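Local structure of 6-aminohexanoate-dimer hydrolase (Bacillus anthracis, 4GB7) at residues His59-Thr64 with Glu132-Gly137; Tyr249-Thr254 with Gln298-Leu303; Thr265-Ser268 with Ser274-Ile277; Ser268-Val273 with Ala287-Asp292. The protein is a putative 6-aminohexanoate-dimer hydrolase of the beta-lactamase family, which probably cleaves the amide bond of short nylon oligomers with an active-site serine. One frame throughout, in Å; residues are numbered along the deposited sequence. Where two conformers were deposited one is given.

Contact 1: His59-Thr64 with Glu132-Gly137; sequences HMKEFT and ESEPHG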
loop_
_atom_site.group_PDB
_atom_site.type_symbol
_atom_site.label_atom_id
_atom_site.label_comp_id
_atom_site.label_asym_id
_atom_site.label_seq_id
_atom_site.Cartn_x
_atom_site.Cartn_y
_atom_site.Cartn_z
ATOM N N HIS A 59 -11.523 -8.205 8.455
ATOM C CA HIS A 59 -12.123 -9.505 8.077
ATOM C C HIS A 59 -12.402 -9.600 6.604
ATOM O O HIS A 59 -13.435 -10.171 6.203
ATOM C CB HIS A 59 -13.455 -9.699 8.794
ATOM C CG HIS A 59 -13.357 -9.704 10.320
ATOM N ND1 HIS A 59 -13.384 -8.581 11.053
ATOM C CD2 HIS A 59 -13.275 -10.753 11.221
ATOM C CE1 HIS A 59 -13.324 -8.905 12.381
ATOM N NE2 HIS A 59 -13.258 -10.226 12.478
HETATM N N MSE A 60 -11.517 -9.081 5.770
HETATM C CA MSE A 60 -11.856 -8.943 4.346
HETATM C C MSE A 60 -12.147 -10.300 3.697
HETATM O O MSE A 60 -13.085 -10.442 2.866
HETATM C CB MSE A 60 -10.771 -8.161 3.579
HETATM C CG MSE A 60 -10.793 -6.636 3.752
HETATM SE SE MSE A 60 -12.380 -5.748 3.076
HETATM C CE MSE A 60 -12.041 -5.825 1.179
ATOM N N LYS A 61 -11.404 -11.321 4.099
ATOM C CA LYS A 61 -11.615 -12.636 3.504
ATOM C C LYS A 61 -12.995 -13.240 3.840
ATOM O O LYS A 61 -13.393 -14.210 3.226
ATOM C CB LYS A 61 -10.521 -13.603 3.906
ATOM C CG LYS A 61 -10.387 -13.854 5.400
ATOM C CD LYS A 61 -9.385 -14.954 5.667
ATOM C CE LYS A 61 -8.964 -14.950 7.117
ATOM N NZ LYS A 61 -7.831 -15.891 7.345
ATOM N N GLU A 62 -13.700 -12.718 4.842
ATOM C CA GLU A 62 -15.087 -13.176 5.109
ATOM C C GLU A 62 -16.155 -12.476 4.272
ATOM O O GLU A 62 -17.319 -12.848 4.328
ATOM C CB GLU A 62 -15.428 -13.006 6.595
ATOM C CG GLU A 62 -14.494 -13.739 7.526
ATOM C CD GLU A 62 -15.005 -13.748 8.946
ATOM O OE1 GLU A 62 -16.256 -13.810 9.157
ATOM O OE2 GLU A 62 -14.142 -13.622 9.848
ATOM N N PHE A 63 -15.736 -11.528 3.441
ATOM C CA PHE A 63 -16.600 -10.596 2.742
ATOM C C PHE A 63 -16.403 -10.686 1.222
ATOM O O PHE A 63 -17.274 -10.305 0.462
ATOM C CB PHE A 63 -16.231 -9.176 3.302
ATOM C CG PHE A 63 -16.991 -8.055 2.702
ATOM C CD1 PHE A 63 -18.328 -7.901 2.964
ATOM C CD2 PHE A 63 -16.361 -7.129 1.891
ATOM C CE1 PHE A 63 -19.046 -6.851 2.420
ATOM C CE2 PHE A 63 -17.065 -6.083 1.332
ATOM C CZ PHE A 63 -18.415 -5.946 1.602
ATOM N N THR A 64 -15.279 -11.242 0.791
ATOM C CA THR A 64 -14.826 -11.140 -0.590
ATOM C C THR A 64 -14.154 -12.441 -1.032
ATOM O O THR A 64 -13.790 -13.291 -0.224
ATOM C CB THR A 64 -13.715 -10.047 -0.737
ATOM O OG1 THR A 64 -12.588 -10.434 0.067
ATOM C CG2 THR A 64 -14.163 -8.712 -0.309
ATOM N N GLU A 132 -3.820 -9.471 16.348
ATOM C CA GLU A 132 -2.512 -9.208 15.746
ATOM C C GLU A 132 -2.119 -10.191 14.665
ATOM O O GLU A 132 -1.283 -9.870 13.773
ATOM C CB GLU A 132 -1.417 -9.208 16.812
ATOM C CG GLU A 132 -1.321 -10.483 17.644
ATOM C CD GLU A 132 -0.549 -10.263 18.931
ATOM O OE1 GLU A 132 -1.167 -10.242 20.010
ATOM O OE2 GLU A 132 0.687 -10.093 18.871
ATOM N N SER A 133 -2.692 -11.383 14.719
ATOM C CA SER A 133 -2.273 -12.449 13.772
ATOM C C SER A 133 -3.207 -12.599 12.562
ATOM O O SER A 133 -2.974 -13.462 11.707
ATOM C CB SER A 133 -2.126 -13.794 14.505
ATOM O OG SER A 133 -1.077 -13.766 15.478
ATOM N N GLU A 134 -4.238 -11.762 12.483
ATOM C CA GLU A 134 -5.211 -11.813 11.367
ATOM C C GLU A 134 -4.888 -10.734 10.363
ATOM O O GLU A 134 -4.630 -9.611 10.721
ATOM C CB GLU A 134 -6.640 -11.659 11.835
ATOM C CG GLU A 134 -7.157 -12.849 12.635
ATOM C CD GLU A 134 -7.340 -14.135 11.820
ATOM O OE1 GLU A 134 -7.608 -14.119 10.603
ATOM O OE2 GLU A 134 -7.183 -15.214 12.391
ATOM N N PRO A 135 -4.852 -11.078 9.080
ATOM C CA PRO A 135 -4.527 -10.014 8.138
ATOM C C PRO A 135 -5.500 -8.819 8.159
ATOM O O PRO A 135 -6.722 -8.990 8.283
ATOM C CB PRO A 135 -4.539 -10.756 6.798
ATOM C CG PRO A 135 -4.165 -12.168 7.159
ATOM C CD PRO A 135 -4.871 -12.412 8.447
ATOM N N HIS A 136 -4.974 -7.630 7.915
ATOM C CA HIS A 136 -5.727 -6.377 7.882
ATOM C C HIS A 136 -5.731 -5.831 6.496
ATOM O O HIS A 136 -4.774 -6.022 5.751
ATOM C CB HIS A 136 -4.961 -5.389 8.769
ATOM C CG HIS A 136 -5.754 -4.160 9.160
ATOM N ND1 HIS A 136 -5.990 -3.136 8.321
ATOM C CD2 HIS A 136 -6.353 -3.832 10.378
ATOM C CE1 HIS A 136 -6.704 -2.186 8.976
ATOM N NE2 HIS A 136 -6.950 -2.627 10.229
ATOM N N GLY A 137 -6.793 -5.141 6.106
ATOM C CA GLY A 137 -6.776 -4.373 4.848
ATOM C C GLY A 137 -5.685 -3.318 4.856
ATOM O O GLY A 137 -5.363 -2.765 5.864
HETATM O O HOH W 1 -8.829 -7.829 6.507
HETATM O O HOH W 2 -6.319 -15.928 9.440
#
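Lys61 and Glu134 form a long salt bridge at the surface, next to the small antiparallel sheet made by strands 66-69, 287-290, 303-305 and 136-137. Residues 59-64 are a loop leading into one outermost strand of this sheet; residues 132-137 run into the other. The CB of Lys61 points toward residues 132-137. CG then lies between the backbone N and the carbonyl carbon (chi1 60°), and the extended chain beyond it carries the amino group across to the carboxylate. Lys61 CE comes first, 3.8 Å from Glu134 OE1, and Lys61 NZ stops 3.7 Å from the same oxygen. Glu134 bends at its second torsion, and the two side chains cross at about a right angle. A water accepts from Lys61 NZ at 2.6 Å and donates to Glu134 OE1, and probably carries part of the coupling between the two charges. Deeper in, Pro135 packs on Tyr288 of strand 287-290, whose hydroxyl bonds to Lys61 N. There a second water joins the backbones, accepting from Met60 N and donating to Pro135 O at 3.0 Å. Met60 O in turn is gripped from opposite faces of its plane by Phe63 N and by Thr64 OG1, the latter at 2.8 Å.

Contact 2: Tyr249-Thr254 with Gln298-Leu303; sequences YNNGST and QASAGL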
loop_
_atom_site.group_PDB
_atom_site.type_symbol
_atom_site.label_atom_id
_atom_site.label_comp_id
_atom_site.label_asym_id
_atom_site.label_seq_id
_atom_site.Cartn_x
_atom_site.Cartn_y
_atom_site.Cartn_z
ATOM N N TYR A 249 -2.091 10.189 -9.688
ATOM C CA TYR A 249 -2.217 8.932 -8.960
ATOM C C TYR A 249 -3.396 8.123 -9.489
ATOM O O TYR A 249 -4.522 8.619 -9.532
ATOM C CB TYR A 249 -2.411 9.239 -7.498
ATOM C CG TYR A 249 -2.280 8.071 -6.559
ATOM C CD1 TYR A 249 -1.032 7.616 -6.128
ATOM C CD2 TYR A 249 -3.390 7.475 -6.038
ATOM C CE1 TYR A 249 -0.915 6.585 -5.211
ATOM C CE2 TYR A 249 -3.292 6.427 -5.140
ATOM C CZ TYR A 249 -2.060 5.993 -4.723
ATOM O OH TYR A 249 -2.016 4.979 -3.813
ATOM N N ASN A 250 -3.143 6.875 -9.900
ATOM C CA ASN A 250 -4.204 6.043 -10.420
ATOM C C ASN A 250 -3.964 4.550 -10.130
ATOM O O ASN A 250 -2.972 3.979 -10.566
ATOM C CB ASN A 250 -4.317 6.260 -11.938
ATOM C CG ASN A 250 -5.670 5.858 -12.505
ATOM O OD1 ASN A 250 -6.116 4.710 -12.356
ATOM N ND2 ASN A 250 -6.342 6.828 -13.180
ATOM N N ASN A 251 -4.927 3.923 -9.469
ATOM C CA ASN A 251 -4.921 2.460 -9.243
ATOM C C ASN A 251 -4.664 1.678 -10.522
ATOM O O ASN A 251 -4.018 0.642 -10.505
ATOM C CB ASN A 251 -6.266 2.003 -8.714
ATOM C CG ASN A 251 -6.561 2.495 -7.312
ATOM O OD1 ASN A 251 -5.673 2.691 -6.494
ATOM N ND2 ASN A 251 -7.841 2.705 -7.042
ATOM N N GLY A 252 -5.249 2.132 -11.612
ATOM C CA GLY A 252 -5.124 1.470 -12.891
ATOM C C GLY A 252 -3.717 1.267 -13.349
ATOM O O GLY A 252 -3.434 0.271 -14.078
ATOM N N SER A 253 -2.822 2.188 -12.996
ATOM C CA SER A 253 -1.426 2.037 -13.392
ATOM C C SER A 253 -0.808 0.792 -12.747
ATOM O O SER A 253 -0.175 -0.028 -13.402
ATOM C CB SER A 253 -0.597 3.287 -13.051
ATOM O OG SER A 253 -1.052 4.423 -13.794
ATOM N N THR A 254 -1.030 0.625 -11.441
ATOM C CA THR A 254 -0.556 -0.571 -10.750
ATOM C C THR A 254 -1.232 -1.840 -11.287
ATOM O O THR A 254 -0.584 -2.885 -11.440
ATOM C CB THR A 254 -0.837 -0.439 -9.252
ATOM O OG1 THR A 254 -0.488 0.877 -8.841
ATOM C CG2 THR A 254 -0.019 -1.481 -8.437
ATOM N N GLN A 298 -6.777 -7.448 -6.941
ATOM C CA GLN A 298 -6.623 -5.995 -6.869
ATOM C C GLN A 298 -5.190 -5.702 -6.470
ATOM O O GLN A 298 -4.915 -5.558 -5.284
ATOM C CB GLN A 298 -7.511 -5.391 -5.766
ATOM C CG GLN A 298 -8.975 -5.514 -6.019
ATOM C CD GLN A 298 -9.778 -4.996 -4.859
ATOM O OE1 GLN A 298 -9.227 -4.683 -3.798
ATOM N NE2 GLN A 298 -11.074 -4.941 -5.036
ATOM N N ALA A 299 -4.303 -5.587 -7.450
ATOM C CA ALA A 299 -2.922 -5.282 -7.191
ATOM C C ALA A 299 -2.716 -3.927 -6.503
ATOM O O ALA A 299 -1.714 -3.710 -5.814
ATOM C CB ALA A 299 -2.129 -5.308 -8.517
ATOM N N SER A 300 -3.668 -3.017 -6.720
ATOM C CA SER A 300 -3.525 -1.622 -6.319
ATOM C C SER A 300 -4.034 -1.414 -4.929
ATOM O O SER A 300 -3.695 -0.421 -4.322
ATOM C CB SER A 300 -4.274 -0.685 -7.286
ATOM O OG SER A 300 -5.658 -0.972 -7.289
ATOM N N ALA A 301 -4.825 -2.350 -4.411
ATOM C CA ALA A 301 -5.554 -2.032 -3.154
ATOM C C ALA A 301 -5.989 -3.215 -2.298
ATOM O O ALA A 301 -6.619 -3.020 -1.224
ATOM C CB ALA A 301 -6.785 -1.221 -3.524
ATOM N N GLY A 302 -5.706 -4.437 -2.745
ATOM C CA GLY A 302 -6.341 -5.621 -2.145
ATOM C C GLY A 302 -5.537 -6.557 -1.253
ATOM O O GLY A 302 -6.033 -7.618 -0.861
ATOM N N LEU A 303 -4.295 -6.195 -0.943
ATOM C CA LEU A 303 -3.432 -7.046 -0.107
ATOM C C LEU A 303 -3.776 -6.834 1.341
ATOM O O LEU A 303 -3.945 -5.703 1.765
ATOM C CB LEU A 303 -1.955 -6.766 -0.364
ATOM C CG LEU A 303 -0.940 -7.717 0.273
ATOM C CD1 LEU A 303 -1.112 -9.187 -0.162
ATOM C CD2 LEU A 303 0.458 -7.208 -0.037
#
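Ser300 sets its side chain against the first turn of helix 251-265, between Asn251 and Thr254. Its chi1 of 61° tucks OG between its own backbone N and carbonyl carbon. From there Ser300 OG lies 3.4 Å from Asn251 CB while bonding to Glu255 OE2, and Ser300 CB rests 3.5 Å from Asn251 O. Asn251 offers its CB to the serine; its CG sits beside the backbone N (chi1 -68°), and the amide reaches Lys143 NZ through OD1 and Asp208 OD1 through ND2. Thr254 divides its two branches: the methyl CG2, anti to the backbone N, lies 3.8 Å from Ala299 O, while OG1 bonds to Gln358 OE1. Thr254 CB completes the packing at 4.0 Å from Ser300 CB. Asn250, at the N-cap, accepts from Gly252 N through an in-plane lone pair of OD1 (2.8 Å). Tyr249, Asn250 and Asn251 probably correspond to the Tyr-x-Asn element of class C beta-lactamases and their relatives, with Ser140 and Lys143 as the probable SxxK pair; Tyr249 OH bonds to Ser140 OG. No hydrogen bond joins the two segments directly. Lys143 NZ instead bonds to both Asn251 OD1 and Ser300 O, consistent with this buried van der Waals fit of polar residues helping to hold the lysine.

Contact 3: Thr265-Ser268 with Ser274-Ile277; sequences TGKS and SERI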
loop_
_atom_site.group_PDB
_atom_site.type_symbol
_atom_site.label_atom_id
_atom_site.label_comp_id
_atom_site.label_asym_id
_atom_site.label_seq_id
_atom_site.Cartn_x
_atom_site.Cartn_y
_atom_site.Cartn_z
ATOM N N THR A 265 5.076 -14.062 -16.291
ATOM C CA THR A 265 5.469 -15.164 -15.437
ATOM C C THR A 265 4.568 -16.370 -15.550
ATOM O O THR A 265 4.957 -17.488 -15.148
ATOM C CB THR A 265 5.476 -14.722 -13.965
ATOM O OG1 THR A 265 4.143 -14.459 -13.530
ATOM C CG2 THR A 265 6.375 -13.524 -13.752
ATOM N N GLY A 266 3.368 -16.179 -16.084
ATOM C CA GLY A 266 2.418 -17.266 -16.164
ATOM C C GLY A 266 1.872 -17.703 -14.807
ATOM O O GLY A 266 1.293 -18.791 -14.695
ATOM N N LYS A 267 2.024 -16.845 -13.794
ATOM C CA LYS A 267 1.595 -17.147 -12.411
ATOM C C LYS A 267 0.743 -15.992 -11.908
ATOM O O LYS A 267 0.821 -14.898 -12.451
ATOM C CB LYS A 267 2.818 -17.310 -11.503
ATOM C CG LYS A 267 3.725 -18.494 -11.852
ATOM C CD LYS A 267 5.014 -18.501 -11.072
ATOM C CE LYS A 267 5.794 -19.799 -11.293
ATOM N NZ LYS A 267 6.967 -19.894 -10.387
ATOM N N SER A 268 -0.072 -16.237 -10.879
ATOM C CA SER A 268 -0.915 -15.186 -10.339
ATOM C C SER A 268 -0.065 -14.137 -9.623
ATOM O O SER A 268 1.112 -14.357 -9.318
ATOM C CB SER A 268 -1.972 -15.761 -9.383
ATOM O OG SER A 268 -1.324 -16.237 -8.222
ATOM N N SER A 274 4.127 -14.440 -3.103
ATOM C CA SER A 274 4.513 -15.536 -2.198
ATOM C C SER A 274 5.893 -16.094 -2.501
ATOM O O SER A 274 6.739 -16.175 -1.634
ATOM C CB SER A 274 3.503 -16.702 -2.249
ATOM O OG SER A 274 3.923 -17.760 -1.385
ATOM N N GLU A 275 6.135 -16.435 -3.758
ATOM C CA GLU A 275 7.402 -17.058 -4.119
ATOM C C GLU A 275 8.592 -16.098 -3.953
ATOM O O GLU A 275 9.681 -16.440 -3.494
ATOM C CB GLU A 275 7.310 -17.570 -5.560
ATOM C CG GLU A 275 6.378 -18.769 -5.673
ATOM C CD GLU A 275 6.210 -19.312 -7.063
ATOM O OE1 GLU A 275 6.888 -18.856 -7.973
ATOM O OE2 GLU A 275 5.430 -20.251 -7.223
ATOM N N ARG A 276 8.373 -14.846 -4.323
ATOM C CA ARG A 276 9.463 -13.884 -4.350
ATOM C C ARG A 276 9.729 -13.195 -3.020
ATOM O O ARG A 276 10.857 -12.734 -2.770
ATOM C CB ARG A 276 9.190 -12.858 -5.430
ATOM C CG ARG A 276 9.252 -13.416 -6.836
ATOM C CD ARG A 276 8.613 -12.481 -7.844
ATOM N NE ARG A 276 8.772 -12.988 -9.210
ATOM C CZ ARG A 276 9.864 -12.813 -9.962
ATOM N NH1 ARG A 276 10.908 -12.080 -9.535
ATOM N NH2 ARG A 276 9.902 -13.343 -11.186
ATOM N N ILE A 277 8.706 -13.044 -2.190
ATOM C CA ILE A 277 8.818 -12.209 -1.010
ATOM C C ILE A 277 8.267 -12.917 0.230
ATOM O O ILE A 277 8.992 -13.061 1.226
ATOM C CB ILE A 277 8.110 -10.824 -1.165
ATOM C CG1 ILE A 277 8.713 -10.058 -2.335
ATOM C CG2 ILE A 277 8.047 -10.087 0.190
ATOM C CD1 ILE A 277 7.936 -8.810 -2.738
#
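Lys267 and Glu275 face each other across the short link between helices 251-265 and 269-278, their CA atoms 10.1 Å apart, the nearest such pair of the two segments. Thr265 closes the first helix. Gly266 leaves the helical conformation with a positive phi of 69°, Lys267 is extended, and Ser268 stands at the N-cap of the second helix. Residues 274-277 lie further along that helix, in a wider pi-type turn. Thr265 heads an ST turn: its OG1 accepts from Lys267 N at 3.2 Å, and the same oxygen bonds to Ile261 O in the preceding helical turn and to Asn272 ND2 in the next helix, which links the turn to both helices.

Both charged side chains set out beside their own backbone N, and with both chains extended beyond CG their charged groups meet, the side chains crossing at about a right angle. Lys267 NZ donates to Glu275 OE1 at 2.6 Å, a short salt bridge that uses the syn lone pair, on the side of the other oxygen. Glu275 OE2 remains 3.5 Å from Lys267 NZ, which leaves the grip one-sided. Lys267 CD and CE each lie 3.6 Å from Glu275 OE1. The bridge lies at the surface, joining the link to the later part of helix 269-278. Nearer the body of the protein, Arg276 extends back to Thr265 and is held through two of its nitrogens: NE bonds to Asn272 OD1, and NH1 forms a salt bridge with Glu156, just after helix 143-155. Arg276 NH2 is 4.4 Å from the methyl CG2 of Thr265, which meets the guanidinium obliquely.

Contact 4: Ser268-Val273 with Ala287-Asp292; sequences SLAENV and AYYVTD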
loop_
_atom_site.group_PDB
_atom_site.type_symbol
_atom_site.label_atom_id
_atom_site.label_comp_id
_atom_site.label_asym_id
_atom_site.label_seq_id
_atom_site.Cartn_x
_atom_site.Cartn_y
_atom_site.Cartn_z
ATOM N N SER A 268 -0.072 -16.237 -10.879
ATOM C CA SER A 268 -0.915 -15.186 -10.339
ATOM C C SER A 268 -0.065 -14.137 -9.623
ATOM O O SER A 268 1.112 -14.357 -9.318
ATOM C CB SER A 268 -1.972 -15.761 -9.383
ATOM O OG SER A 268 -1.324 -16.237 -8.222
ATOM N N LEU A 269 -0.650 -12.989 -9.315
ATOM C CA LEU A 269 0.117 -11.996 -8.560
ATOM C C LEU A 269 0.385 -12.582 -7.157
ATOM O O LEU A 269 1.482 -12.391 -6.609
ATOM C CB LEU A 269 -0.644 -10.668 -8.443
ATOM C CG LEU A 269 0.166 -9.560 -7.750
ATOM C CD1 LEU A 269 1.518 -9.247 -8.417
ATOM C CD2 LEU A 269 -0.735 -8.316 -7.635
ATOM N N ALA A 270 -0.605 -13.273 -6.582
ATOM C CA ALA A 270 -0.479 -13.836 -5.255
ATOM C C ALA A 270 0.674 -14.831 -5.222
ATOM O O ALA A 270 1.465 -14.816 -4.294
ATOM C CB ALA A 270 -1.774 -14.473 -4.758
ATOM N N GLU A 271 0.801 -15.652 -6.260
ATOM C CA GLU A 271 1.882 -16.649 -6.316
ATOM C C GLU A 271 3.242 -15.991 -6.458
ATOM O O GLU A 271 4.225 -16.415 -5.817
ATOM C CB GLU A 271 1.633 -17.613 -7.456
ATOM C CG GLU A 271 0.515 -18.583 -7.151
ATOM C CD GLU A 271 -0.125 -19.262 -8.381
ATOM O OE1 GLU A 271 0.141 -18.949 -9.605
ATOM O OE2 GLU A 271 -0.943 -20.156 -8.102
ATOM N N ASN A 272 3.306 -14.941 -7.289
ATOM C CA ASN A 272 4.513 -14.148 -7.422
ATOM C C ASN A 272 4.925 -13.526 -6.099
ATOM O O ASN A 272 6.094 -13.579 -5.711
ATOM C CB ASN A 272 4.357 -13.077 -8.524
ATOM C CG ASN A 272 4.687 -13.606 -9.899
ATOM O OD1 ASN A 272 5.872 -13.754 -10.195
ATOM N ND2 ASN A 272 3.667 -13.890 -10.744
ATOM N N VAL A 273 3.990 -12.899 -5.396
ATOM C CA VAL A 273 4.350 -12.264 -4.157
ATOM C C VAL A 273 4.800 -13.301 -3.138
ATOM O O VAL A 273 5.774 -13.077 -2.390
ATOM C CB VAL A 273 3.193 -11.385 -3.589
ATOM C CG1 VAL A 273 3.524 -10.910 -2.170
ATOM C CG2 VAL A 273 2.904 -10.220 -4.516
ATOM N N ALA A 287 -0.532 -13.940 3.821
ATOM C CA ALA A 287 -1.279 -12.768 3.428
ATOM C C ALA A 287 -2.331 -13.247 2.408
ATOM O O ALA A 287 -2.462 -14.459 2.139
ATOM C CB ALA A 287 -0.372 -11.666 2.874
ATOM N N TYR A 288 -3.122 -12.333 1.912
ATOM C CA TYR A 288 -4.052 -12.635 0.829
ATOM C C TYR A 288 -4.434 -11.381 0.070
ATOM O O TYR A 288 -4.398 -10.260 0.633
ATOM C CB TYR A 288 -5.291 -13.365 1.333
ATOM C CG TYR A 288 -6.179 -12.630 2.308
ATOM C CD1 TYR A 288 -7.125 -11.654 1.880
ATOM C CD2 TYR A 288 -6.132 -12.955 3.659
ATOM C CE1 TYR A 288 -7.965 -11.032 2.827
ATOM C CE2 TYR A 288 -6.968 -12.349 4.571
ATOM C CZ TYR A 288 -7.898 -11.399 4.136
ATOM O OH TYR A 288 -8.774 -10.781 5.013
ATOM N N TYR A 289 -4.754 -11.563 -1.214
ATOM C CA TYR A 289 -5.308 -10.508 -2.033
ATOM C C TYR A 289 -6.799 -10.691 -2.254
ATOM O O TYR A 289 -7.245 -11.779 -2.632
ATOM C CB TYR A 289 -4.728 -10.520 -3.450
ATOM C CG TYR A 289 -3.417 -9.813 -3.642
ATOM C CD1 TYR A 289 -3.359 -8.418 -3.830
ATOM C CD2 TYR A 289 -2.219 -10.533 -3.664
ATOM C CE1 TYR A 289 -2.147 -7.771 -4.019
ATOM C CE2 TYR A 289 -1.018 -9.881 -3.872
ATOM C CZ TYR A 289 -0.973 -8.527 -4.072
ATOM O OH TYR A 289 0.286 -7.960 -4.254
ATOM N N VAL A 290 -7.551 -9.610 -2.050
ATOM C CA VAL A 290 -8.907 -9.535 -2.568
ATOM C C VAL A 290 -8.821 -9.586 -4.090
ATOM O O VAL A 290 -7.938 -8.974 -4.701
ATOM C CB VAL A 290 -9.614 -8.282 -2.070
ATOM C CG1 VAL A 290 -10.905 -8.023 -2.830
ATOM C CG2 VAL A 290 -9.805 -8.402 -0.540
ATOM N N THR A 291 -9.785 -10.279 -4.690
ATOM C CA THR A 291 -9.814 -10.409 -6.158
ATOM C C THR A 291 -11.154 -9.970 -6.762
ATOM O O THR A 291 -12.146 -9.862 -6.073
ATOM C CB THR A 291 -9.533 -11.864 -6.612
ATOM O OG1 THR A 291 -10.697 -12.689 -6.373
ATOM C CG2 THR A 291 -8.290 -12.457 -5.902
ATOM N N ASP A 292 -11.182 -9.818 -8.084
ATOM C CA ASP A 292 -12.429 -9.764 -8.835
ATOM C C ASP A 292 -13.009 -11.186 -9.011
ATOM O O ASP A 292 -12.440 -12.180 -8.529
ATOM C CB ASP A 292 -12.243 -8.949 -10.160
ATOM C CG ASP A 292 -11.438 -9.645 -11.205
ATOM O OD1 ASP A 292 -11.295 -10.866 -11.130
ATOM O OD2 ASP A 292 -10.987 -8.925 -12.160
#
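From residues 287-292, Tyr289 alone makes the contact with residues 268-273, its ring lying against Leu269, Ala270 and Val273 on one side of the helix. Leu269, with CG anti to the backbone N (chi1 -176°), brings CD2 obliquely to the phenol end, 3.6 Å from Tyr289 CZ. Val273 comes from another direction: its CG2 meets the ring at the edge and in its plane, 4.0 Å from Tyr289 CE2 and 3.5 Å from Tyr289 OH. Both side chains cross that of Tyr289 at about a right angle. At the base of the ring, Ala270 brings CA and CB each to 4.1 Å from Tyr289 CD2.

This is helix-on-sheet packing within the beta-lactamase family fold. The axes of the short segments, helix 269-273 and strand 287-290, approach to 9.0 Å and run nearly antiparallel, at 156°. Strand 287-290 is an inner strand, hydrogen-bonded to strands 66-69 and 303-305. The CB of Tyr288 points away from the helix, and its side chain serves the other face of the sheet.

Hydrogen bonds lie within each segment rather than between them. Ser268 and Glu271 form a capping box: Glu271 N donates to Ser268 OG, and Ser268 N donates to Glu271 OE1 from above the carboxylate plane, nearly straight at 171°. Glu297 adds to this helix start by accepting from Ala270 N. Ser268 O is held from opposite faces of its plane by Asn272 N and by Asn272 ND2, the latter 3.0 Å away.

Overall arrangement
Along the chain, contact 1 closes before the other three open, and contacts 3 and 4 fall between the two segments of contact 2. Contacts 1 and 4 reach the same antiparallel sheet, their centres 14 Å apart and Tyr288 bridging them. Contacts 3 and 4 share Ser268 and helix 269-278, with centres only 9 Å apart. Contact 2, centred 12 Å from contact 4, is joined to it where Gln298 and Gly302 bond to Val290 and Ala299 meets Leu269. Helix 251-265 thus runs from the probable active site at contact 2 to the surface at contact 3, about 17 Å between centres, where helix 269-278 follows and packs on the sheet.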